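Local coordinates for periplasmic binding protein/LacI transcriptional regulator (Alkaliphilus metalliredigens, PDB 3CTP) that binds D-xylulofuranose in its periplasmic-binding-protein-like sugar pocket and probably acts as a DNA-binding transcriptional regulator of the LacI family, at the interface of chains A and B. Sequence-based numbering; all coordinates share one arbitrary frame. Chains: chain A/B, Periplasmic binding protein/LacI transcriptional regulator.

The interface of chains A and B. Residues chain A 60, 62, 94, 96, 111-112, 115; chain B 62, 94, 96, 111-112, 115.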
# COMPACT_ATOMS: atom_id res chain seq x y z
N SER A 60 16.81 -23.93 -2.48
CA SER A 60 15.69 -22.96 -2.43
C SER A 60 15.57 -22.19 -3.74
O SER A 60 16.57 -21.73 -4.31
CB SER A 60 15.91 -21.95 -1.30
OG SER A 60 14.96 -20.91 -1.36
N THR A 62 13.66 -19.46 -3.59
CA THR A 62 12.98 -18.30 -3.04
C THR A 62 13.99 -17.21 -2.68
O THR A 62 15.09 -17.52 -2.19
CB THR A 62 12.13 -18.67 -1.83
OG1 THR A 62 11.15 -19.64 -2.24
CG2 THR A 62 11.38 -17.44 -1.27
N PHE A 94 9.60 -14.04 -0.69
CA PHE A 94 9.03 -13.77 0.64
C PHE A 94 9.23 -12.29 0.89
O PHE A 94 10.36 -11.80 0.75
CB PHE A 94 9.78 -14.52 1.73
CG PHE A 94 9.52 -16.01 1.77
CD1 PHE A 94 8.31 -16.52 1.39
CD2 PHE A 94 10.48 -16.86 2.26
CE1 PHE A 94 8.06 -17.90 1.46
CE2 PHE A 94 10.25 -18.21 2.34
CZ PHE A 94 9.05 -18.73 1.92
N CYS A 96 9.40 -9.14 3.53
CA CYS A 96 9.68 -8.94 4.95
C CYS A 96 9.63 -7.47 5.23
O CYS A 96 10.33 -6.67 4.62
CB CYS A 96 11.08 -9.46 5.29
SG CYS A 96 11.26 -11.26 5.00
N VAL A 111 16.30 -14.72 10.11
CA VAL A 111 15.23 -15.63 9.73
C VAL A 111 15.40 -16.08 8.27
O VAL A 111 15.27 -17.27 7.96
CB VAL A 111 13.87 -14.97 9.94
CG1 VAL A 111 12.77 -15.87 9.41
CG2 VAL A 111 13.65 -14.67 11.43
N LEU A 112 15.70 -15.15 7.37
CA LEU A 112 15.94 -15.54 5.97
C LEU A 112 17.11 -16.50 5.84
O LEU A 112 17.06 -17.47 5.08
CB LEU A 112 16.17 -14.28 5.12
CG LEU A 112 14.91 -13.44 4.95
CD1 LEU A 112 15.21 -12.03 4.43
CD2 LEU A 112 13.90 -14.19 4.02
N HIS A 115 16.17 -19.96 6.98
CA HIS A 115 15.31 -20.58 5.96
C HIS A 115 16.01 -20.84 4.63
O HIS A 115 15.38 -21.32 3.67
CB HIS A 115 14.05 -19.74 5.74
CG HIS A 115 13.05 -19.92 6.83
ND1 HIS A 115 13.14 -19.26 8.04
CD2 HIS A 115 11.97 -20.74 6.93
CE1 HIS A 115 12.14 -19.64 8.82
NE2 HIS A 115 11.42 -20.53 8.17
N THR B 62 8.16 -18.98 12.40
CA THR B 62 7.69 -18.07 11.36
C THR B 62 6.32 -18.52 10.86
O THR B 62 6.06 -19.72 10.73
CB THR B 62 8.69 -17.93 10.18
OG1 THR B 62 9.93 -17.41 10.68
CG2 THR B 62 8.18 -16.93 9.14
N PHE B 94 6.37 -14.12 7.16
CA PHE B 94 6.73 -13.91 5.75
C PHE B 94 5.45 -13.48 5.04
O PHE B 94 4.43 -14.17 5.17
CB PHE B 94 7.16 -15.22 5.10
CG PHE B 94 8.54 -15.70 5.51
CD1 PHE B 94 9.54 -14.81 5.82
CD2 PHE B 94 8.82 -17.05 5.52
CE1 PHE B 94 10.84 -15.27 6.17
CE2 PHE B 94 10.07 -17.52 5.87
CZ PHE B 94 11.08 -16.63 6.20
N CYS B 96 3.31 -13.21 1.60
CA CYS B 96 3.30 -13.84 0.28
C CYS B 96 2.19 -13.23 -0.52
O CYS B 96 1.02 -13.25 -0.12
CB CYS B 96 3.06 -15.34 0.40
SG CYS B 96 4.36 -16.19 1.34
N VAL B 111 5.49 -23.57 -1.33
CA VAL B 111 6.73 -22.99 -0.88
C VAL B 111 6.74 -22.88 0.64
O VAL B 111 7.74 -23.18 1.29
CB VAL B 111 6.92 -21.62 -1.51
CG1 VAL B 111 8.09 -20.90 -0.84
CG2 VAL B 111 7.18 -21.79 -3.00
N LEU B 112 5.62 -22.45 1.22
CA LEU B 112 5.56 -22.35 2.69
C LEU B 112 5.69 -23.73 3.34
O LEU B 112 6.31 -23.87 4.40
CB LEU B 112 4.25 -21.67 3.12
CG LEU B 112 4.24 -20.20 2.74
CD1 LEU B 112 2.82 -19.63 2.79
CD2 LEU B 112 5.19 -19.40 3.67
N HIS B 115 9.28 -24.90 3.29
CA HIS B 115 10.04 -24.15 4.31
C HIS B 115 9.61 -24.46 5.74
O HIS B 115 10.16 -23.90 6.69
CB HIS B 115 9.94 -22.65 4.03
CG HIS B 115 10.84 -22.22 2.93
ND1 HIS B 115 10.50 -22.33 1.60
CD2 HIS B 115 12.11 -21.74 2.95
CE1 HIS B 115 11.51 -21.92 0.85
NE2 HIS B 115 12.49 -21.56 1.65
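Ring stacking sets the centre of this two-fold symmetric patch, part of a homodimer contact of the kind LacI-family regulators commonly form, although the crystal alone does not prove the dimer in solution. A:Phe94 and B:Phe94, from the twin strands 92-97, lie nearly parallel (planes 10° apart), with CE2 of A:Phe94 3.6 Å from CE2 of B:Phe94. In each, CG is anti to the carbonyl carbon (chi1 -74°), and the face turned from the partner is backed near its rim by CG2 of A:Thr62 or B:Thr62 of its own chain, so each ring is sandwiched.

Edge-to-face packing extends the stack. The rim of B:Phe94 points at the face of A:His115, planes 77° apart, with CE2 of B:Phe94 3.8 Å above the centre of the imidazole plane; A:Phe94 meets B:His115 likewise.

Van der Waals contacts of the helix side chains close the flanks: CG1 of B:Val111, on helix 102-114, touches CZ of A:Phe94 at 3.6 Å, while CD2 of B:Leu112 reaches CE1 of A:Phe94 at 3.9 Å. A:Val111 and B:Thr62 meet tip to tip, methyl CG1 to hydroxyl OG1.

No hydrogen bond crosses between these residues; the polar links are internal. ND1 of A:His115 donates to the carbonyl O of A:Val111 at 2.9 Å, with the oxygen in the imidazole plane, which fixes the ring's rotation. An alanine here removes both this tether and the imidazole face that receives B:Phe94, and would probably loosen the aromatic cluster. On the opposite copy, CD2 of B:His115 comes within 3.4 Å of the backbone O of A:His115.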